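Local coordinates for putative esterase (Bacteroides intestinalis DSM 17393, PDB 5VOL), which probably hydrolyses ester bonds such as those linking ferulic acid to arabinoxylan, as a family 1 carbohydrate esterase with an alpha/beta-hydrolase fold, at residues S10-D15 against T29-K34; K42-L47 against E81-T86. All blocks are in the same frame, centred on the assembly; numbering follows the deposited sequence.

Interaction 1 of 2, residues S10-D15 against T29-K34; sequences SKVVTD and TVFLPK
Lys11 and Leu32 form the first backbone pair of a beta hairpin, strands 11-19 and 24-32, at one border of the central sheet of the alpha/beta-hydrolase fold. The strands run antiparallel, and 11-19 is an outermost strand of the sheet within this chain. Lys11 with Leu32 and Val13 with Val30 are hydrogen-bonded pairs; the Leu32 N to Lys11 O bond, 2.7 Å, is almost straight at 176°. Val12 with Phe31 and Thr14 with Thr29 are the non-hydrogen-bonded pairs between and beyond them.

The inner strand is the packed side: Thr29 to Leu32 are buried, with Ser10 tucked in beside Phe31. Helix 66-76 lies over the face of Val12 and Phe31. Phe31 CG stands anti to the backbone N (chi1 165°), beside the carbonyl carbon; of the ring atoms, CE1 comes nearest Ser10, 3.4 Å from its CB, while Val12 CG2 stands at the ring edge near its plane. Phe31 also touches Met70 of the helix, a place that suits a broad apolar ring, and an alanine here would probably open a gap between Ser10 and Met70. Ser10, small enough to fit beside the ring, has its OG hydrogen-bonded to Asp71 and Lys67. Val12 CG1 presses on Thr29 CG2 at 3.4 Å, closer than usual for two methyl groups.

The edge strand is the solvent side: Lys11, Val12 and Val13 are partly exposed. On the face that Tyr124 covers at Val30 and Leu32, Val13 CG2 lies a wider 4.0 Å from Leu32 CD1. Lys11 suits this margin because its long apolar chain passes Leu32 before NZ forms a salt bridge with Glu37. Back on the face of Val12 and Phe31, at its outer end, exposed Thr14 meets buried Thr29, which also bonds to Asn57: the two hydroxyls, Thr14 OG1 and Thr29 OG1, are hydrogen-bonded at 3.0 Å.

Interaction 2 of 2, residues K42-L47 against E81-T86; sequences KKYPVL and EMIIVT
A parallel pair of neighbouring strands, 46-50 and 83-87, in the central sheet of the alpha/beta-hydrolase fold brings Val46 beside Ile83 and Leu47 beside Ile84. Three backbone hydrogen bonds join them in the staggered parallel pattern: Ile83 N to Pro45 O, Leu47 N to Ile83 O at 2.8 Å, and Val85 N to Leu47 O. Branched residues suit these buried strands. Val46 CG2 packs on Ile83 CB at 4.0 Å on one face; on the other, Leu47 CD2 meets Ile84 CG2, and the Met82 sulphur, SD, lies 3.9 Å from Leu47 CB.

Ahead of the strands the contact becomes polar. The fully extended Lys42 chain crosses Glu81 at about a right angle, and its NZ makes a salt bridge with Glu81 OE1 at 2.6 Å, meeting that oxygen nearly along its C-O axis. Ser35 OG is a second partner of OE1, and it also bonds Tyr44 OH. The Tyr44 ring lies alongside Glu81, the two pointing the same way; OE1 sits in the ring plane at the edge, 3.8 Å from CE1, where the slightly positive ring hydrogens would favour it. Ring and carboxylate are nevertheless turned 64° apart. Tyr44 CB rests 3.8 Å from Ile83 CG1, so this one residue spans both the polar and the apolar parts. Pro45, which has no N-H to offer, sets its ring against Glu81 O and Met82 CB.

Helix 254-271 packs on Leu47 and Met82 through Leu265, helix 66-76 touches Met82 and Ile84 through Met70, and strand 133-138 flanks Val46 and Leu47.

In the fold
Interactions 1 and 2 lie side by side in one sheet, their centres 10 Å apart. Strand 24-32 of interaction 1 runs antiparallel to strand 83-87 of interaction 2, and Phe31 N to Ile84 O, 2.7 Å, is a probable hydrogen bond between them, as is Thr86 N to Thr29 O at 2.9 Å. The order across this part of the sheet is thus 11-19, 24-32, 83-87, 46-50. Met70 of helix 66-76 touches both contacts. Interaction 1 forms the sheet's border, whereas interaction 2 leads inward to strand 133-138, after which Ser139 probably serves as nucleophile with His252 and Asp223. Both contacts lie away from the calcium site at Asp221, Asp222 and Asp249.

Interaction 1 of 2, residues S10-D15 against T29-K34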
ATOM      1  N   SER C  10      11.795 -23.354  -4.122  1.00 31.45           N
ATOM      2  CA  SER C  10      10.429 -23.721  -3.807  1.00 26.16           C
ATOM      3  C   SER C  10       9.814 -24.306  -5.073  1.00 26.59           C
ATOM      4  O   SER C  10      10.243 -23.996  -6.189  1.00 26.39           O
ATOM      5  CB  SER C  10       9.632 -22.517  -3.313  1.00 22.97           C
ATOM      6  OG  SER C  10       9.476 -21.565  -4.348  1.00 23.57           O
ATOM      7  N   LYS C  11       8.816 -25.159  -4.890  1.00 25.27           N
ATOM      8  CA  LYS C  11       8.257 -25.952  -5.978  1.00 28.00           C
ATOM      9  C   LYS C  11       6.758 -26.020  -5.867  1.00 22.31           C
ATOM     10  O   LYS C  11       6.214 -26.066  -4.763  1.00 25.35           O
ATOM     11  CB  LYS C  11       8.799 -27.393  -5.959  1.00 31.86           C
ATOM     12  CG  LYS C  11      10.103 -27.601  -6.665  1.00 38.49           C
ATOM     13  CD  LYS C  11      10.544 -29.059  -6.527  1.00 45.73           C
ATOM     14  CE  LYS C  11      10.482 -29.517  -5.074  1.00 49.90           C
ATOM     15  NZ  LYS C  11      11.255 -30.768  -4.825  1.00 52.65           N
ATOM     16  N   VAL C  12       6.095 -26.061  -7.011  1.00 21.60           N
ATOM     17  CA  VAL C  12       4.677 -26.376  -7.042  1.00 24.86           C
ATOM     18  C   VAL C  12       4.538 -27.761  -7.662  1.00 25.40           C
ATOM     19  O   VAL C  12       5.063 -28.022  -8.737  1.00 25.40           O
ATOM     20  CB  VAL C  12       3.870 -25.347  -7.841  1.00 24.75           C
ATOM     21  CG1 VAL C  12       2.456 -25.868  -8.092  1.00 24.86           C
ATOM     22  CG2 VAL C  12       3.823 -24.035  -7.083  1.00 26.18           C
ATOM     23  N   VAL C  13       3.857 -28.654  -6.963  1.00 29.29           N
ATOM     24  CA  VAL C  13       3.724 -30.029  -7.433  1.00 26.50           C
ATOM     25  C   VAL C  13       2.245 -30.358  -7.565  1.00 24.64           C
ATOM     26  O   VAL C  13       1.447 -29.973  -6.715  1.00 24.57           O
ATOM     27  CB  VAL C  13       4.421 -31.018  -6.474  1.00 28.66           C
ATOM     28  CG1 VAL C  13       4.029 -32.461  -6.806  1.00 37.60           C
ATOM     29  CG2 VAL C  13       5.927 -30.854  -6.558  1.00 28.69           C
ATOM     30  N   THR C  14       1.878 -31.044  -8.646  1.00 27.80           N
ATOM     31  CA  THR C  14       0.504 -31.506  -8.811  1.00 29.06           C
ATOM     32  C   THR C  14       0.470 -33.039  -8.783  1.00 30.66           C
ATOM     33  O   THR C  14       1.213 -33.694  -9.504  1.00 31.32           O
ATOM     34  CB  THR C  14      -0.114 -30.975 -10.118  1.00 30.30           C
ATOM     35  OG1 THR C  14      -0.365 -29.565  -9.985  1.00 36.36           O
ATOM     36  CG2 THR C  14      -1.434 -31.680 -10.426  1.00 26.66           C
ATOM     37  N   ASP C  15      -0.378 -33.603  -7.932  1.00 29.16           N
ATOM     38  CA  ASP C  15      -0.496 -35.052  -7.837  1.00 29.51           C
ATOM     39  C   ASP C  15      -1.961 -35.429  -7.628  1.00 31.46           C
ATOM     40  O   ASP C  15      -2.850 -34.565  -7.686  1.00 26.48           O
ATOM     41  CB  ASP C  15       0.382 -35.583  -6.695  1.00 31.31           C
ATOM     42  CG  ASP C  15       0.909 -36.989  -6.960  1.00 36.34           C
ATOM     43  OD1 ASP C  15       0.269 -37.744  -7.721  1.00 35.80           O
ATOM     44  OD2 ASP C  15       1.974 -37.330  -6.409  1.00 41.15           O
ATOM     45  N   THR C  29      -2.829 -29.625  -5.821  1.00 24.45           N
ATOM     46  CA  THR C  29      -1.627 -28.886  -6.174  1.00 23.82           C
ATOM     47  C   THR C  29      -1.036 -28.341  -4.884  1.00 22.96           C
ATOM     48  O   THR C  29      -1.738 -27.729  -4.084  1.00 24.62           O
ATOM     49  CB  THR C  29      -1.933 -27.729  -7.158  1.00 23.92           C
ATOM     50  OG1 THR C  29      -2.559 -28.251  -8.335  1.00 24.93           O
ATOM     51  CG2 THR C  29      -0.659 -26.983  -7.553  1.00 24.92           C
ATOM     52  N   VAL C  30       0.243 -28.580  -4.662  1.00 22.85           N
ATOM     53  CA  VAL C  30       0.836 -28.193  -3.390  1.00 21.76           C
ATOM     54  C   VAL C  30       2.071 -27.337  -3.634  1.00 23.94           C
ATOM     55  O   VAL C  30       2.831 -27.586  -4.576  1.00 24.35           O
ATOM     56  CB  VAL C  30       1.206 -29.439  -2.543  1.00 23.94           C
ATOM     57  CG1 VAL C  30       2.113 -30.372  -3.327  1.00 24.75           C
ATOM     58  CG2 VAL C  30       1.870 -29.030  -1.236  1.00 22.82           C
ATOM     59  N   PHE C  31       2.238 -26.305  -2.810  1.00 21.34           N
ATOM     60  CA  PHE C  31       3.472 -25.525  -2.793  1.00 21.67           C
ATOM     61  C   PHE C  31       4.447 -26.104  -1.766  1.00 21.36           C
ATOM     62  O   PHE C  31       4.084 -26.280  -0.617  1.00 21.00           O
ATOM     63  CB  PHE C  31       3.182 -24.052  -2.457  1.00 21.05           C
ATOM     64  CG  PHE C  31       4.412 -23.258  -2.080  1.00 21.26           C
ATOM     65  CD1 PHE C  31       5.163 -22.607  -3.054  1.00 22.08           C
ATOM     66  CD2 PHE C  31       4.823 -23.172  -0.754  1.00 22.53           C
ATOM     67  CE1 PHE C  31       6.303 -21.874  -2.707  1.00 22.82           C
ATOM     68  CE2 PHE C  31       5.965 -22.440  -0.393  1.00 23.10           C
ATOM     69  CZ  PHE C  31       6.704 -21.795  -1.373  1.00 23.54           C
ATOM     70  N   LEU C  32       5.680 -26.375  -2.183  1.00 21.12           N
ATOM     71  CA  LEU C  32       6.699 -26.875  -1.272  1.00 24.13           C
ATOM     72  C   LEU C  32       7.821 -25.843  -1.091  1.00 22.86           C
ATOM     73  O   LEU C  32       8.427 -25.417  -2.062  1.00 23.77           O
ATOM     74  CB  LEU C  32       7.281 -28.189  -1.787  1.00 23.79           C
ATOM     75  CG  LEU C  32       6.280 -29.316  -2.094  1.00 25.88           C
ATOM     76  CD1 LEU C  32       7.030 -30.453  -2.748  1.00 30.49           C
ATOM     77  CD2 LEU C  32       5.597 -29.772  -0.838  1.00 21.97           C
ATOM     78  N   PRO C  33       8.110 -25.465   0.160  1.00 23.03           N
ATOM     79  CA  PRO C  33       9.159 -24.486   0.486  1.00 29.44           C
ATOM     80  C   PRO C  33      10.530 -24.806  -0.124  1.00 30.06           C
ATOM     81  O   PRO C  33      10.843 -25.960  -0.435  1.00 29.72           O
ATOM     82  CB  PRO C  33       9.237 -24.550   2.012  1.00 28.56           C
ATOM     83  CG  PRO C  33       7.909 -25.054   2.450  1.00 29.08           C
ATOM     84  CD  PRO C  33       7.396 -25.943   1.356  1.00 24.18           C
ATOM     85  N   LYS C  34      11.353 -23.771  -0.263  1.00 28.43           N
ATOM     86  CA  LYS C  34      12.703 -23.901  -0.795  1.00 28.78           C
ATOM     87  C   LYS C  34      13.559 -24.878   0.016  1.00 29.02           C
ATOM     88  O   LYS C  34      14.423 -25.562  -0.537  1.00 32.88           O
ATOM     89  CB  LYS C  34      13.384 -22.522  -0.844  1.00 30.51           C
ATOM     90  CG  LYS C  34      14.813 -22.559  -1.320  1.00 37.00           C
ATOM     91  CD  LYS C  34      15.522 -21.203  -1.121  1.00 42.65           C
ATOM     92  CE  LYS C  34      15.393 -20.312  -2.345  1.00 45.00           C
ATOM     93  NZ  LYS C  34      16.252 -19.090  -2.223  1.00 56.43           N
TER

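Interaction 2 of 2, residues K42-L47 against E81-T86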
ATOM      1  N   LYS C  42      12.832 -30.949   8.565  1.00 43.66           N
ATOM      2  CA  LYS C  42      12.016 -29.799   8.934  1.00 39.00           C
ATOM      3  C   LYS C  42      10.526 -30.101   8.781  1.00 33.13           C
ATOM      4  O   LYS C  42      10.104 -30.676   7.790  1.00 36.59           O
ATOM      5  CB  LYS C  42      12.401 -28.580   8.091  1.00 37.70           C
ATOM      6  CG  LYS C  42      11.780 -27.276   8.571  1.00 37.45           C
ATOM      7  CD  LYS C  42      12.407 -26.073   7.880  1.00 38.04           C
ATOM      8  CE  LYS C  42      11.758 -24.771   8.338  1.00 38.67           C
ATOM      9  NZ  LYS C  42      12.236 -23.588   7.545  1.00 36.94           N
ATOM     10  N   LYS C  43       9.740 -29.720   9.781  1.00 36.16           N
ATOM     11  CA  LYS C  43       8.287 -29.795   9.697  1.00 32.20           C
ATOM     12  C   LYS C  43       7.732 -28.385   9.514  1.00 32.66           C
ATOM     13  O   LYS C  43       8.349 -27.424   9.959  1.00 28.74           O
ATOM     14  CB  LYS C  43       7.694 -30.436  10.949  1.00 36.46           C
ATOM     15  CG  LYS C  43       8.181 -31.860  11.230  1.00 42.62           C
ATOM     16  CD  LYS C  43       7.711 -32.836  10.159  1.00 42.10           C
ATOM     17  CE  LYS C  43       7.645 -34.276  10.693  1.00 48.95           C
ATOM     18  NZ  LYS C  43       6.490 -34.492  11.629  1.00 56.28           N
ATOM     19  N   TYR C  44       6.562 -28.273   8.887  1.00 27.23           N
ATOM     20  CA  TYR C  44       6.019 -26.979   8.479  1.00 25.53           C
ATOM     21  C   TYR C  44       4.580 -26.746   8.915  1.00 25.65           C
ATOM     22  O   TYR C  44       3.809 -27.697   9.080  1.00 30.73           O
ATOM     23  CB  TYR C  44       6.083 -26.845   6.958  1.00 26.97           C
ATOM     24  CG  TYR C  44       7.448 -27.044   6.345  1.00 27.19           C
ATOM     25  CD1 TYR C  44       8.338 -25.978   6.210  1.00 27.36           C
ATOM     26  CD2 TYR C  44       7.843 -28.287   5.887  1.00 27.26           C
ATOM     27  CE1 TYR C  44       9.583 -26.158   5.631  1.00 28.39           C
ATOM     28  CE2 TYR C  44       9.089 -28.477   5.313  1.00 28.23           C
ATOM     29  CZ  TYR C  44       9.952 -27.414   5.190  1.00 29.27           C
ATOM     30  OH  TYR C  44      11.186 -27.617   4.615  1.00 31.92           O
ATOM     31  N   PRO C  45       4.199 -25.473   9.091  1.00 26.10           N
ATOM     32  CA  PRO C  45       2.764 -25.217   9.168  1.00 23.20           C
ATOM     33  C   PRO C  45       2.124 -25.432   7.795  1.00 22.90           C
ATOM     34  O   PRO C  45       2.833 -25.601   6.801  1.00 22.43           O
ATOM     35  CB  PRO C  45       2.670 -23.752   9.618  1.00 22.62           C
ATOM     36  CG  PRO C  45       4.027 -23.185   9.439  1.00 29.44           C
ATOM     37  CD  PRO C  45       5.011 -24.287   9.437  1.00 26.51           C
ATOM     38  N   VAL C  46       0.798 -25.450   7.750  1.00 22.41           N
ATOM     39  CA  VAL C  46       0.106 -25.654   6.490  1.00 21.52           C
ATOM     40  C   VAL C  46      -1.052 -24.683   6.340  1.00 20.97           C
ATOM     41  O   VAL C  46      -1.755 -24.357   7.307  1.00 20.14           O
ATOM     42  CB  VAL C  46      -0.416 -27.114   6.337  1.00 22.84           C
ATOM     43  CG1 VAL C  46      -1.478 -27.416   7.376  1.00 20.96           C
ATOM     44  CG2 VAL C  46      -0.973 -27.327   4.928  1.00 22.16           C
ATOM     45  N   LEU C  47      -1.208 -24.197   5.113  1.00 18.09           N
ATOM     46  CA  LEU C  47      -2.367 -23.424   4.717  1.00 20.76           C
ATOM     47  C   LEU C  47      -3.143 -24.201   3.644  1.00 18.70           C
ATOM     48  O   LEU C  47      -2.602 -24.507   2.576  1.00 19.12           O
ATOM     49  CB  LEU C  47      -1.958 -22.043   4.168  1.00 20.47           C
ATOM     50  CG  LEU C  47      -3.092 -21.224   3.538  1.00 18.05           C
ATOM     51  CD1 LEU C  47      -4.110 -20.828   4.595  1.00 15.51           C
ATOM     52  CD2 LEU C  47      -2.536 -19.968   2.835  1.00 17.25           C
ATOM     53  N   GLU C  81       8.008 -20.083   6.003  1.00 24.62           N
ATOM     54  CA  GLU C  81       7.855 -21.209   5.101  1.00 27.61           C
ATOM     55  C   GLU C  81       6.673 -22.060   5.578  1.00 24.20           C
ATOM     56  O   GLU C  81       6.486 -22.280   6.770  1.00 24.85           O
ATOM     57  CB  GLU C  81       9.125 -22.039   5.033  1.00 28.88           C
ATOM     58  CG  GLU C  81      10.285 -21.353   4.357  1.00 28.22           C
ATOM     59  CD  GLU C  81      11.408 -22.328   4.095  1.00 28.98           C
ATOM     60  OE1 GLU C  81      11.704 -23.121   5.007  1.00 33.89           O
ATOM     61  OE2 GLU C  81      11.971 -22.331   2.985  1.00 30.05           O
ATOM     62  N   MET C  82       5.850 -22.500   4.640  1.00 24.18           N
ATOM     63  CA  MET C  82       4.672 -23.282   4.979  1.00 23.21           C
ATOM     64  C   MET C  82       4.271 -24.122   3.778  1.00 24.19           C
ATOM     65  O   MET C  82       4.563 -23.765   2.636  1.00 22.05           O
ATOM     66  CB  MET C  82       3.501 -22.378   5.401  1.00 21.89           C
ATOM     67  CG  MET C  82       2.830 -21.591   4.234  1.00 23.11           C
ATOM     68  SD  MET C  82       1.566 -20.415   4.794  1.00 23.34           S
ATOM     69  CE  MET C  82       2.583 -18.941   5.081  1.00 21.43           C
ATOM     70  N   ILE C  83       3.620 -25.247   4.049  1.00 23.60           N
ATOM     71  CA  ILE C  83       2.990 -26.050   3.001  1.00 21.83           C
ATOM     72  C   ILE C  83       1.687 -25.357   2.605  1.00 19.27           C
ATOM     73  O   ILE C  83       0.901 -24.956   3.472  1.00 21.00           O
ATOM     74  CB  ILE C  83       2.698 -27.508   3.480  1.00 21.96           C
ATOM     75  CG1 ILE C  83       3.968 -28.163   4.044  1.00 23.64           C
ATOM     76  CG2 ILE C  83       2.091 -28.342   2.360  1.00 23.81           C
ATOM     77  CD1 ILE C  83       5.095 -28.314   3.039  1.00 23.80           C
ATOM     78  N   ILE C  84       1.467 -25.184   1.306  1.00 17.37           N
ATOM     79  CA  ILE C  84       0.207 -24.636   0.842  1.00 20.85           C
ATOM     80  C   ILE C  84      -0.427 -25.653  -0.119  1.00 22.51           C
ATOM     81  O   ILE C  84       0.233 -26.152  -1.032  1.00 22.24           O
ATOM     82  CB  ILE C  84       0.379 -23.272   0.141  1.00 15.59           C
ATOM     83  CG1 ILE C  84       1.129 -22.292   1.049  1.00 16.20           C
ATOM     84  CG2 ILE C  84      -0.985 -22.647  -0.176  1.00 16.30           C
ATOM     85  CD1 ILE C  84       1.486 -21.008   0.331  1.00 15.31           C
ATOM     86  N   VAL C  85      -1.699 -25.964   0.081  1.00 21.46           N
ATOM     87  CA  VAL C  85      -2.299 -27.009  -0.758  1.00 18.86           C
ATOM     88  C   VAL C  85      -3.726 -26.680  -1.173  1.00 20.42           C
ATOM     89  O   VAL C  85      -4.523 -26.162  -0.386  1.00 18.04           O
ATOM     90  CB  VAL C  85      -2.273 -28.372  -0.036  1.00 24.25           C
ATOM     91  CG1 VAL C  85      -3.080 -28.289   1.217  1.00 27.34           C
ATOM     92  CG2 VAL C  85      -2.801 -29.504  -0.947  1.00 24.90           C
ATOM     93  N   THR C  86      -4.023 -26.989  -2.433  1.00 19.25           N
ATOM     94  CA  THR C  86      -5.333 -26.763  -3.020  1.00 20.39           C
ATOM     95  C   THR C  86      -5.841 -28.096  -3.580  1.00 20.87           C
ATOM     96  O   THR C  86      -5.254 -28.621  -4.529  1.00 19.65           O
ATOM     97  CB  THR C  86      -5.270 -25.720  -4.150  1.00 21.36           C
ATOM     98  OG1 THR C  86      -4.733 -24.482  -3.645  1.00 22.12           O
ATOM     99  CG2 THR C  86      -6.674 -25.487  -4.759  1.00 19.19           C
TER